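Local structure of probable transcriptional regulator, TetR family protein (Rhodococcus sp., 3BJB) at residues B[22-27]-B[60-65]; B[69-74]-B[122-127]. The protein probably binds regulatory DNA through an N-terminal helix-turn-helix domain and acts as a transcriptional regulator, as other TetR-family proteins do. All blocks are in the same frame, centred on the assembly; numbering follows the deposited sequence.

Interaction 1 (B[22-27]-B[60-65])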
loop_
_atom_site.group_PDB
_atom_site.type_symbol
_atom_site.label_atom_id
_atom_site.label_comp_id
_atom_site.label_asym_id
_atom_site.label_seq_id
_atom_site.Cartn_x
_atom_site.Cartn_y
_atom_site.Cartn_z
ATOM N N ALA B 22 19.286 -23.767 -9.050
ATOM C CA ALA B 22 18.274 -24.343 -9.949
ATOM C C ALA B 22 17.091 -24.832 -9.130
ATOM O O ALA B 22 15.938 -24.732 -9.565
ATOM C CB ALA B 22 18.863 -25.496 -10.771
ATOM N N ARG B 23 17.394 -25.381 -7.952
ATOM C CA ARG B 23 16.391 -25.680 -6.944
ATOM C C ARG B 23 15.663 -24.386 -6.574
ATOM O O ARG B 23 14.430 -24.327 -6.596
ATOM C CB ARG B 23 17.057 -26.278 -5.707
ATOM C CG ARG B 23 16.101 -26.998 -4.794
ATOM C CD ARG B 23 16.672 -27.193 -3.396
ATOM N NE ARG B 23 17.644 -28.279 -3.337
ATOM C CZ ARG B 23 17.342 -29.564 -3.170
ATOM N NH1 ARG B 23 16.077 -29.953 -3.040
ATOM N NH2 ARG B 23 18.324 -30.465 -3.125
ATOM N N HIS B 24 16.436 -23.348 -6.258
ATOM C CA HIS B 24 15.880 -22.054 -5.915
ATOM C C HIS B 24 15.006 -21.495 -7.032
ATOM O O HIS B 24 13.904 -20.979 -6.764
ATOM C CB HIS B 24 16.975 -21.061 -5.549
ATOM C CG HIS B 24 16.506 -19.960 -4.652
ATOM N ND1 HIS B 24 16.741 -19.957 -3.291
ATOM C CD2 HIS B 24 15.791 -18.838 -4.914
ATOM C CE1 HIS B 24 16.200 -18.874 -2.757
ATOM N NE2 HIS B 24 15.615 -18.180 -3.720
ATOM N N VAL B 25 15.474 -21.616 -8.272
ATOM C CA VAL B 25 14.730 -21.095 -9.427
ATOM C C VAL B 25 13.334 -21.715 -9.608
ATOM O O VAL B 25 12.362 -20.969 -9.755
ATOM C CB VAL B 25 15.545 -21.169 -10.754
ATOM C CG1 VAL B 25 14.624 -21.273 -11.987
ATOM C CG2 VAL B 25 16.481 -19.969 -10.873
ATOM N N ARG B 26 13.239 -23.054 -9.597
ATOM C CA ARG B 26 11.951 -23.758 -9.791
ATOM C C ARG B 26 10.899 -23.424 -8.725
ATOM O O ARG B 26 9.685 -23.456 -8.988
ATOM C CB ARG B 26 12.151 -25.276 -9.831
ATOM C CG ARG B 26 12.920 -25.735 -11.030
ATOM C CD ARG B 26 12.660 -27.187 -11.371
ATOM N NE ARG B 26 13.581 -27.605 -12.439
ATOM C CZ ARG B 26 14.604 -28.444 -12.272
ATOM N NH1 ARG B 26 14.821 -28.991 -11.076
ATOM N NH2 ARG B 26 15.397 -28.743 -13.303
HETATM N N MSE B 27 11.385 -23.137 -7.519
HETATM C CA MSE B 27 10.547 -22.743 -6.400
HETATM C C MSE B 27 9.861 -21.446 -6.739
HETATM O O MSE B 27 8.639 -21.400 -6.734
HETATM C CB MSE B 27 11.361 -22.661 -5.105
HETATM C CG MSE B 27 11.860 -24.039 -4.662
HETATM SE SE MSE B 27 12.470 -24.206 -2.810
HETATM C CE MSE B 27 14.423 -24.178 -3.132
ATOM N N TYR B 60 10.051 -25.041 2.962
ATOM C CA TYR B 60 9.818 -24.257 4.176
ATOM C C TYR B 60 11.150 -23.759 4.702
ATOM O O TYR B 60 11.290 -22.603 5.122
ATOM C CB TYR B 60 9.032 -25.054 5.225
ATOM C CG TYR B 60 7.533 -24.880 5.130
ATOM C CD1 TYR B 60 6.690 -25.972 4.906
ATOM C CD2 TYR B 60 6.944 -23.617 5.269
ATOM C CE1 TYR B 60 5.298 -25.813 4.829
ATOM C CE2 TYR B 60 5.547 -23.449 5.192
ATOM C CZ TYR B 60 4.748 -24.557 4.973
ATOM O OH TYR B 60 3.398 -24.397 4.875
ATOM N N ARG B 61 12.129 -24.643 4.625
ATOM C CA ARG B 61 13.520 -24.307 4.867
ATOM C C ARG B 61 13.936 -23.043 4.096
ATOM O O ARG B 61 14.550 -22.124 4.644
ATOM C CB ARG B 61 14.387 -25.477 4.430
ATOM C CG ARG B 61 15.650 -25.625 5.199
ATOM C CD ARG B 61 16.529 -26.663 4.545
ATOM N NE ARG B 61 17.753 -26.862 5.309
ATOM C CZ ARG B 61 18.742 -25.973 5.410
ATOM N NH1 ARG B 61 19.816 -26.271 6.140
ATOM N NH2 ARG B 61 18.662 -24.796 4.791
ATOM N N TYR B 62 13.598 -22.990 2.820
ATOM C CA TYR B 62 14.023 -21.854 2.038
ATOM C C TYR B 62 13.085 -20.651 2.095
ATOM O O TYR B 62 13.514 -19.529 1.847
ATOM C CB TYR B 62 14.404 -22.265 0.613
ATOM C CG TYR B 62 15.856 -22.622 0.548
ATOM C CD1 TYR B 62 16.278 -23.954 0.584
ATOM C CD2 TYR B 62 16.824 -21.619 0.515
ATOM C CE1 TYR B 62 17.661 -24.282 0.554
ATOM C CE2 TYR B 62 18.180 -21.923 0.475
ATOM C CZ TYR B 62 18.595 -23.250 0.502
ATOM O OH TYR B 62 19.937 -23.515 0.471
ATOM N N PHE B 63 11.815 -20.879 2.433
ATOM C CA PHE B 63 10.871 -19.766 2.634
ATOM C C PHE B 63 9.903 -20.096 3.773
ATOM O O PHE B 63 8.886 -20.747 3.554
ATOM C CB PHE B 63 10.129 -19.382 1.333
ATOM C CG PHE B 63 11.005 -19.352 0.107
ATOM C CD1 PHE B 63 11.678 -18.196 -0.259
ATOM C CD2 PHE B 63 11.178 -20.494 -0.672
ATOM C CE1 PHE B 63 12.503 -18.179 -1.379
ATOM C CE2 PHE B 63 11.998 -20.474 -1.797
ATOM C CZ PHE B 63 12.643 -19.312 -2.150
ATOM N N PRO B 64 10.243 -19.672 5.006
ATOM C CA PRO B 64 9.497 -20.074 6.201
ATOM C C PRO B 64 7.987 -19.859 6.136
ATOM O O PRO B 64 7.247 -20.659 6.713
ATOM C CB PRO B 64 10.149 -19.244 7.314
ATOM C CG PRO B 64 11.573 -19.091 6.851
ATOM C CD PRO B 64 11.398 -18.824 5.361
ATOM N N SER B 65 7.514 -18.810 5.467
ATOM C CA SER B 65 6.099 -18.762 5.150
ATOM C C SER B 65 5.855 -18.252 3.752
ATOM O O SER B 65 6.780 -17.868 3.029
ATOM C CB SER B 65 5.278 -17.963 6.182
ATOM O OG SER B 65 5.630 -16.598 6.205
#
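His24 and Met27, one turn apart near the start of helix 22-37, meet Tyr62 and Phe63 where helix 56-62 ends. The His24 CG lies anti to the backbone N (chi1 -155°), which carries the imidazole across to the other segment although its CB does not point there. Phe63 turns an edge toward the imidazole face in an offset edge-to-face pair, with ring centroids 5.2 Å apart and planes at 64°. Its leading atom is CZ, which lies 3.5 Å from His24 NE2. Tyr62 CD2 lies at the edge of the histidine ring, near its plane, 4.2 Å from His24 ND1. The histidine and tyrosine rings cross obliquely.

Met27, a selenomethionine, has CG anti to its carbonyl carbon (chi1 -67°) and bends at chi3, so that selenium and methyl reach different rings. SE lies 3.9 Å from Phe63 CE2, at the ring edge, a Met-aromatic contact; CE ends 4.2 Å from Tyr62 CD1. The Phe63 rim is thus shared, CZ and CE1 meeting His24 while CE2 meets Met27. No hydrogen bond crosses, and apolar and aromatic contacts carry the interface.

Phe63, the first residue after helix 56-62 to leave helical phi/psi, is buried, and His68 and Leu69 of helix 66-86 also pack on it. Together His24, Tyr62 and Phe63 form an aromatic cluster that joins the first helix to the end of the predicted helix-turn-helix, within the three-helix DNA-binding domain of the TetR family.

Interaction 2 (B[69-74]-B[122-127])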
loop_
_atom_site.group_PDB
_atom_site.type_symbol
_atom_site.label_atom_id
_atom_site.label_comp_id
_atom_site.label_asym_id
_atom_site.label_seq_id
_atom_site.Cartn_x
_atom_site.Cartn_y
_atom_site.Cartn_z
ATOM N N LEU B 69 8.061 -16.223 0.695
ATOM C CA LEU B 69 8.230 -16.673 -0.668
ATOM C C LEU B 69 7.897 -15.556 -1.647
ATOM O O LEU B 69 8.722 -15.222 -2.506
ATOM C CB LEU B 69 7.408 -17.921 -0.925
ATOM C CG LEU B 69 7.232 -18.374 -2.356
ATOM C CD1 LEU B 69 8.548 -18.964 -2.906
ATOM C CD2 LEU B 69 6.101 -19.406 -2.358
ATOM N N PHE B 70 6.723 -14.935 -1.497
ATOM C CA PHE B 70 6.357 -13.853 -2.413
ATOM C C PHE B 70 7.159 -12.547 -2.319
ATOM O O PHE B 70 7.205 -11.769 -3.264
ATOM C CB PHE B 70 4.866 -13.635 -2.400
ATOM C CG PHE B 70 4.149 -14.723 -3.039
ATOM C CD1 PHE B 70 4.175 -14.858 -4.411
ATOM C CD2 PHE B 70 3.466 -15.666 -2.269
ATOM C CE1 PHE B 70 3.506 -15.923 -5.032
ATOM C CE2 PHE B 70 2.791 -16.724 -2.882
ATOM C CZ PHE B 70 2.825 -16.853 -4.260
ATOM N N VAL B 71 7.829 -12.341 -1.201
ATOM C CA VAL B 71 8.794 -11.266 -1.082
ATOM C C VAL B 71 10.025 -11.601 -1.910
ATOM O O VAL B 71 10.525 -10.759 -2.648
ATOM C CB VAL B 71 9.170 -11.027 0.379
ATOM C CG1 VAL B 71 10.484 -10.232 0.476
ATOM C CG2 VAL B 71 8.031 -10.305 1.094
ATOM N N ALA B 72 10.497 -12.839 -1.810
ATOM C CA ALA B 72 11.590 -13.317 -2.658
ATOM C C ALA B 72 11.188 -13.309 -4.136
ATOM O O ALA B 72 12.039 -13.086 -4.986
ATOM C CB ALA B 72 12.039 -14.718 -2.237
ATOM N N VAL B 73 9.913 -13.576 -4.451
ATOM C CA VAL B 73 9.457 -13.531 -5.854
ATOM C C VAL B 73 9.564 -12.102 -6.349
ATOM O O VAL B 73 10.113 -11.872 -7.409
ATOM C CB VAL B 73 8.020 -14.088 -6.081
ATOM C CG1 VAL B 73 7.436 -13.575 -7.379
ATOM C CG2 VAL B 73 8.013 -15.603 -6.105
HETATM N N MSE B 74 9.056 -11.152 -5.566
HETATM C CA MSE B 74 9.186 -9.720 -5.836
HETATM C C MSE B 74 10.651 -9.248 -6.089
HETATM O O MSE B 74 10.931 -8.559 -7.062
HETATM C CB MSE B 74 8.558 -8.958 -4.681
HETATM C CG MSE B 74 8.791 -7.472 -4.710
HETATM SE SE MSE B 74 7.344 -6.482 -5.557
HETATM C CE MSE B 74 7.616 -7.019 -7.416
ATOM N N GLN B 122 0.725 -7.295 -1.994
ATOM C CA GLN B 122 0.130 -7.495 -0.675
ATOM C C GLN B 122 1.127 -8.072 0.249
ATOM O O GLN B 122 1.204 -7.651 1.388
ATOM C CB GLN B 122 -1.115 -8.341 -0.679
ATOM C CG GLN B 122 -2.269 -7.572 -1.178
ATOM C CD GLN B 122 -3.493 -8.452 -1.388
ATOM O OE1 GLN B 122 -3.681 -9.483 -0.692
ATOM N NE2 GLN B 122 -4.347 -8.050 -2.344
ATOM N N SER B 123 1.930 -9.001 -0.249
ATOM C CA SER B 123 2.990 -9.607 0.548
ATOM C C SER B 123 3.975 -8.603 1.104
ATOM O O SER B 123 4.332 -8.684 2.252
ATOM C CB SER B 123 3.713 -10.672 -0.264
ATOM O OG SER B 123 3.055 -11.911 -0.126
ATOM N N THR B 124 4.387 -7.640 0.304
ATOM C CA THR B 124 5.340 -6.582 0.726
ATOM C C THR B 124 4.736 -5.525 1.677
ATOM O O THR B 124 5.437 -4.911 2.480
ATOM C CB THR B 124 5.943 -5.953 -0.534
ATOM O OG1 THR B 124 6.811 -6.923 -1.133
ATOM C CG2 THR B 124 6.704 -4.663 -0.237
ATOM N N SER B 125 3.422 -5.350 1.594
ATOM C CA SER B 125 2.690 -4.528 2.545
ATOM C C SER B 125 2.663 -5.164 3.927
ATOM O O SER B 125 3.056 -4.528 4.882
ATOM C CB SER B 125 1.273 -4.269 2.061
ATOM O OG SER B 125 1.315 -3.476 0.905
ATOM N N THR B 126 2.218 -6.406 4.036
ATOM C CA THR B 126 2.117 -7.059 5.336
ATOM C C THR B 126 3.468 -7.526 5.932
ATOM O O THR B 126 3.504 -7.939 7.075
ATOM C CB THR B 126 1.136 -8.286 5.301
ATOM O OG1 THR B 126 1.680 -9.337 4.486
ATOM C CG2 THR B 126 -0.239 -7.898 4.757
ATOM N N ALA B 127 4.573 -7.457 5.195
ATOM C CA ALA B 127 5.794 -8.141 5.630
ATOM C C ALA B 127 6.677 -7.365 6.585
ATOM O O ALA B 127 7.523 -6.597 6.168
ATOM C CB ALA B 127 6.620 -8.600 4.432
#
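Chi1 of -71°, with CG anti to the carbonyl carbon, takes the Phe70 ring away toward Ala35, Leu40 and Val43, while its CB is directed at helix 114-126. Val71 has CG1 anti to the backbone N (chi1 162°), leaving CG2 beside that N and in contact with the other helix. These torsions serve a buried helix-helix crossing between helix 66-86, which leads out of the DNA-binding domain, and helix 114-126 of the C-terminal domain of a TetR-type, all-helical regulator. The local axes approach to 8.8 Å at a crossing angle of -115°.

On the 122-127 side the contact is made by small side chains, Ser123, Thr124 and Ala127. Ser123 CB is directed toward helix 66-86, and Ser123 OG sits 3.4 Å from Phe70 CB; the hydroxyl also has a weak hydrogen bond to Ala119 O in its own helix. Thr124 OG1, anti to its carbonyl carbon, is similarly held, by a weak bond to Met120 O. Met74, a selenomethionine, starts toward the partner, then bends at chi2 and chi3, so that its end leaves and CG makes the touch, 4.1 Å from Thr124 OG1. The two side chains cross at about a right angle. No hydrogen bond links the segments. Ala127 CB completes the contact, 4.0 Å from Val71 CG2.

In the fold
From the N terminus, helix 22-37 opens the fold, and the chain passes through helix 45-51 into helix 56-62, whose end (60-65) returns against 22-27 in interaction 1, closing the DNA-binding domain. Helix 66-86 follows directly and supplies the first segment of interaction 2, whose loop closes 48 residues later, at 122-127 on helix 114-126. The two loops therefore stand in series, neither nested nor crossed, with centres about 14 Å apart. Phe63 joins them: its CE1 packs 3.6 Å from Ala72 CB. Helix 66-86 thus ties the DNA-binding helices to the C-terminal domain, where Gln122 and Thr126 pack against Thr126 and Gln122 of the second subunit.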